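PDB 6FV4: N-acetylglucosamine-6-phosphate deacetylase from Mycobacterium smegmatis, which probably removes the acetyl group from N-acetylglucosamine-6-phosphate, as a metal-dependent hydrolase of the NagA family. Local coordinates for residues L278-M290 against A318-A331. The protein carries 1 engineered substitution. Sequence-based numbering, arbitrary orientation. Where two conformers were deposited one is given.
Sequences LSLITAAMAATGM and AGSTATMEQVFRLA. Engineered in segment 278-290: Ala283 (natural residue Asp).
Ser320 OG joins the two segments by working in both directions: it donates to Thr282 O at 2.7 Å, tilted 24° from the carbonyl plane, and accepts from Ala322 N, closing an ST turn. With chi1 at 169°, OG lies anti to the backbone N and reaches the carbonyl of Thr282. Ser320 is also held through its backbone, since its O takes the amide of Met285 at 3.0 Å and a water links its N to Ala283 O. Thr282 makes an ST turn of its own, OG1 receiving Ala284 N as well as bonding to Asp70, while its methyl CG2 lies 3.4 Å from Met324 N at the start of the helix. Ala322 O, buried against Thr282 CB and Ala284 CB, finds no hydrogen-bond partner. Beyond it, Thr288 OG1 donates to Met285 O, which also takes Thr288 N, and passes beside Thr321 CA; Thr288 CG2 meets Thr323 CG2 at 3.7 Å, and a second water ties Gly289 N to Thr321 O. Ala283, engineered from Asp, lies near the bound zinc at a predicted catalytic position, and Ala318 and Gly319 belong to the predicted substrate site, so these bonds probably tie together two loops of the active site. Further along, the bent Met324 brings CE to Leu280 O, and Leu280 CD1 meets Ala331 CB at 3.5 Å. Here the helix starting at Met324 packs over strand 278-281 of the amidohydrolase barrel, the axes of 278-281 and 324-331 approaching to 8.5 Å, with strand 251-255 alongside that strand and helix 339-357 touching both Leu280 and Phe328.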
loop_
_atom_site.group_PDB
_atom_site.type_symbol
_atom_site.label_atom_id
_atom_site.label_comp_id
_atom_site.label_asym_id
_atom_site.label_seq_id
_atom_site.Cartn_x
_atom_site.Cartn_y
_atom_site.Cartn_z
ATOM N N LEU B 278 7.424 -5.612 8.301
ATOM C CA LEU B 278 7.794 -6.494 7.200
ATOM C C LEU B 278 9.013 -7.319 7.578
ATOM O O LEU B 278 9.986 -6.789 8.127
ATOM C CB LEU B 278 8.069 -5.711 5.896
ATOM C CG LEU B 278 8.229 -6.631 4.667
ATOM C CD1 LEU B 278 7.703 -5.921 3.415
ATOM C CD2 LEU B 278 9.671 -7.037 4.435
ATOM N N SER B 279 8.953 -8.618 7.275
ATOM C CA SER B 279 10.060 -9.548 7.445
ATOM C C SER B 279 10.571 -9.991 6.083
ATOM O O SER B 279 9.784 -10.437 5.240
ATOM C CB SER B 279 9.615 -10.800 8.219
ATOM O OG SER B 279 9.218 -10.475 9.529
ATOM N N LEU B 280 11.882 -9.930 5.890
ATOM C CA LEU B 280 12.507 -10.519 4.716
ATOM C C LEU B 280 12.736 -11.997 5.003
ATOM O O LEU B 280 13.191 -12.342 6.088
ATOM C CB LEU B 280 13.823 -9.821 4.396
ATOM C CG LEU B 280 13.654 -8.334 4.031
ATOM C CD1 LEU B 280 14.985 -7.623 4.076
ATOM C CD2 LEU B 280 13.057 -8.234 2.676
ATOM N N ILE B 281 12.357 -12.859 4.055
ATOM C CA ILE B 281 12.550 -14.300 4.139
ATOM C C ILE B 281 13.131 -14.749 2.805
ATOM O O ILE B 281 13.101 -14.023 1.805
ATOM C CB ILE B 281 11.244 -15.080 4.437
ATOM C CG1 ILE B 281 10.248 -14.870 3.296
ATOM C CG2 ILE B 281 10.635 -14.678 5.794
ATOM C CD1 ILE B 281 9.209 -15.955 3.144
ATOM N N THR B 282 13.676 -15.955 2.797
ATOM C CA THR B 282 14.168 -16.529 1.552
ATOM C C THR B 282 13.190 -17.499 0.916
ATOM O O THR B 282 13.139 -17.587 -0.318
ATOM C CB THR B 282 15.501 -17.262 1.777
ATOM O OG1 THR B 282 15.318 -18.384 2.683
ATOM C CG2 THR B 282 16.558 -16.296 2.322
ATOM N N ALA B 283 12.442 -18.248 1.738
ATOM C CA ALA B 283 11.752 -19.455 1.294
ATOM C C ALA B 283 12.702 -20.360 0.511
ATOM O O ALA B 283 12.298 -21.035 -0.430
ATOM C CB ALA B 283 10.504 -19.107 0.469
ATOM N N ALA B 284 13.972 -20.372 0.904
ATOM C CA ALA B 284 15.003 -21.046 0.123
ATOM C C ALA B 284 14.743 -22.542 0.012
ATOM O O ALA B 284 14.401 -23.202 0.998
ATOM C CB ALA B 284 16.369 -20.827 0.761
ATOM N N MET B 285 14.908 -23.083 -1.196
ATOM C CA MET B 285 14.781 -24.525 -1.358
ATOM C C MET B 285 16.163 -25.167 -1.410
ATOM O O MET B 285 17.198 -24.493 -1.370
ATOM C CB MET B 285 13.934 -24.889 -2.585
ATOM C CG MET B 285 14.351 -24.280 -3.903
ATOM S SD MET B 285 15.593 -25.203 -4.816
ATOM C CE MET B 285 14.879 -26.848 -4.866
ATOM N N ALA B 286 16.171 -26.509 -1.435
ATOM C CA ALA B 286 17.396 -27.259 -1.191
ATOM C C ALA B 286 18.506 -26.974 -2.190
ATOM O O ALA B 286 19.672 -27.202 -1.860
ATOM C CB ALA B 286 17.101 -28.767 -1.157
ATOM N N ALA B 287 18.200 -26.457 -3.384
ATOM C CA ALA B 287 19.267 -26.177 -4.341
ATOM C C ALA B 287 19.976 -24.855 -4.082
ATOM O O ALA B 287 20.965 -24.563 -4.759
ATOM C CB ALA B 287 18.725 -26.179 -5.770
ATOM N N THR B 288 19.496 -24.056 -3.133
ATOM C CA THR B 288 20.133 -22.786 -2.813
ATOM C C THR B 288 21.614 -22.965 -2.510
ATOM O O THR B 288 21.999 -23.816 -1.702
ATOM C CB THR B 288 19.427 -22.151 -1.613
ATOM O OG1 THR B 288 18.029 -22.029 -1.907
ATOM C CG2 THR B 288 20.014 -20.766 -1.310
ATOM N N GLY B 289 22.446 -22.159 -3.171
ATOM C CA GLY B 289 23.877 -22.152 -2.933
ATOM C C GLY B 289 24.671 -23.222 -3.650
ATOM O O GLY B 289 25.888 -23.316 -3.435
ATOM N N MET B 290 24.039 -24.034 -4.486
ATOM C CA MET B 290 24.752 -25.083 -5.198
ATOM C C MET B 290 25.243 -24.576 -6.545
ATOM O O MET B 290 24.618 -23.718 -7.172
ATOM C CB MET B 290 23.860 -26.306 -5.406
ATOM C CG MET B 290 23.349 -26.896 -4.108
ATOM S SD MET B 290 22.389 -28.369 -4.445
ATOM C CE MET B 290 23.710 -29.577 -4.462
ATOM N N ALA B 318 11.789 -24.250 -9.642
ATOM C CA ALA B 318 11.482 -25.080 -8.486
ATOM C C ALA B 318 11.478 -24.303 -7.168
ATOM O O ALA B 318 11.568 -24.921 -6.099
ATOM C CB ALA B 318 12.471 -26.244 -8.396
ATOM N N GLY B 319 11.398 -22.976 -7.218
ATOM C CA GLY B 319 11.275 -22.155 -6.031
ATOM C C GLY B 319 12.453 -21.215 -5.851
ATOM O O GLY B 319 13.351 -21.114 -6.692
ATOM N N SER B 320 12.446 -20.529 -4.710
ATOM C CA SER B 320 13.494 -19.570 -4.394
ATOM C C SER B 320 14.844 -20.243 -4.192
ATOM O O SER B 320 14.943 -21.301 -3.560
ATOM C CB SER B 320 13.130 -18.806 -3.121
ATOM O OG SER B 320 14.260 -18.065 -2.704
ATOM N N THR B 321 15.903 -19.614 -4.700
ATOM C CA THR B 321 17.258 -20.010 -4.330
ATOM C C THR B 321 17.975 -18.842 -3.676
ATOM O O THR B 321 19.179 -18.642 -3.850
ATOM C CB THR B 321 18.066 -20.555 -5.514
ATOM O OG1 THR B 321 17.922 -19.713 -6.654
ATOM C CG2 THR B 321 17.624 -21.969 -5.880
ATOM N N ALA B 322 17.226 -18.064 -2.905
ATOM C CA ALA B 322 17.747 -16.863 -2.272
ATOM C C ALA B 322 18.383 -17.203 -0.936
ATOM O O ALA B 322 17.952 -18.126 -0.245
ATOM C CB ALA B 322 16.634 -15.837 -2.052
ATOM N N THR B 323 19.422 -16.454 -0.583
ATOM C CA THR B 323 19.966 -16.441 0.770
ATOM C C THR B 323 19.639 -15.105 1.416
ATOM O O THR B 323 19.366 -14.112 0.731
ATOM C CB THR B 323 21.487 -16.644 0.775
ATOM O OG1 THR B 323 22.106 -15.569 0.058
ATOM C CG2 THR B 323 21.855 -17.953 0.119
ATOM N N MET B 324 19.673 -15.076 2.747
ATOM C CA MET B 324 19.376 -13.820 3.428
ATOM C C MET B 324 20.335 -12.723 3.005
ATOM O O MET B 324 19.938 -11.556 2.952
ATOM C CB MET B 324 19.406 -13.991 4.941
ATOM C CG MET B 324 18.161 -14.641 5.510
ATOM S SD MET B 324 16.551 -13.891 5.207
ATOM C CE MET B 324 16.419 -12.698 6.555
ATOM N N GLU B 325 21.589 -13.080 2.699
ATOM C CA GLU B 325 22.551 -12.126 2.157
ATOM C C GLU B 325 22.034 -11.469 0.876
ATOM O O GLU B 325 22.203 -10.260 0.675
ATOM C CB GLU B 325 23.879 -12.844 1.892
ATOM C CG GLU B 325 24.862 -12.052 1.053
ATOM C CD GLU B 325 26.163 -12.783 0.843
ATOM O OE1 GLU B 325 27.106 -12.190 0.289
ATOM O OE2 GLU B 325 26.252 -13.952 1.251
ATOM N N GLN B 326 21.412 -12.252 -0.012
ATOM C CA GLN B 326 20.922 -11.685 -1.265
ATOM C C GLN B 326 19.687 -10.823 -1.043
ATOM O O GLN B 326 19.566 -9.745 -1.634
ATOM C CB GLN B 326 20.617 -12.796 -2.276
ATOM C CG GLN B 326 21.856 -13.445 -2.880
ATOM C CD GLN B 326 21.546 -14.761 -3.579
ATOM O OE1 GLN B 326 21.579 -15.818 -2.956
ATOM N NE2 GLN B 326 21.265 -14.704 -4.880
ATOM N N VAL B 327 18.749 -11.270 -0.206
ATOM C CA VAL B 327 17.540 -10.472 -0.028
ATOM C C VAL B 327 17.850 -9.185 0.732
ATOM O O VAL B 327 17.269 -8.128 0.440
ATOM C CB VAL B 327 16.425 -11.280 0.655
ATOM C CG1 VAL B 327 16.135 -12.563 -0.139
ATOM C CG2 VAL B 327 16.783 -11.589 2.078
ATOM N N PHE B 328 18.779 -9.246 1.697
ATOM C CA PHE B 328 19.224 -8.039 2.393
ATOM C C PHE B 328 19.763 -7.009 1.402
ATOM O O PHE B 328 19.385 -5.830 1.440
ATOM C CB PHE B 328 20.298 -8.400 3.423
ATOM C CG PHE B 328 20.778 -7.225 4.262
ATOM C CD1 PHE B 328 20.085 -6.833 5.397
ATOM C CD2 PHE B 328 21.930 -6.532 3.919
ATOM C CE1 PHE B 328 20.539 -5.760 6.187
ATOM C CE2 PHE B 328 22.378 -5.457 4.692
ATOM C CZ PHE B 328 21.679 -5.073 5.826
ATOM N N ARG B 329 20.664 -7.441 0.520
ATOM C CA ARG B 329 21.282 -6.535 -0.442
ATOM C C ARG B 329 20.254 -6.004 -1.436
ATOM O O ARG B 329 20.293 -4.825 -1.801
ATOM C CB ARG B 329 22.426 -7.269 -1.144
ATOM C CG ARG B 329 23.255 -6.471 -2.122
ATOM C CD ARG B 329 24.517 -7.255 -2.552
ATOM N NE ARG B 329 24.266 -8.680 -2.791
ATOM C CZ ARG B 329 24.788 -9.681 -2.078
ATOM N NH1 ARG B 329 25.610 -9.437 -1.060
ATOM N NH2 ARG B 329 24.487 -10.939 -2.385
ATOM N N LEU B 330 19.302 -6.848 -1.860
ATOM C CA LEU B 330 18.229 -6.368 -2.734
ATOM C C LEU B 330 17.273 -5.439 -1.988
ATOM O O LEU B 330 16.788 -4.448 -2.551
ATOM C CB LEU B 330 17.477 -7.557 -3.339
ATOM C CG LEU B 330 18.208 -8.263 -4.485
ATOM C CD1 LEU B 330 17.494 -9.534 -4.948
ATOM C CD2 LEU B 330 18.401 -7.261 -5.664
ATOM N N ALA B 331 16.991 -5.733 -0.721
ATOM C CA ALA B 331 16.179 -4.829 0.088
ATOM C C ALA B 331 16.810 -3.439 0.175
ATOM O O ALA B 331 16.117 -2.424 0.036
ATOM C CB ALA B 331 15.981 -5.421 1.490
HETATM O O HOH W 1 10.665 -21.127 -2.737
HETATM O O HOH W 2 21.556 -19.933 -4.702
#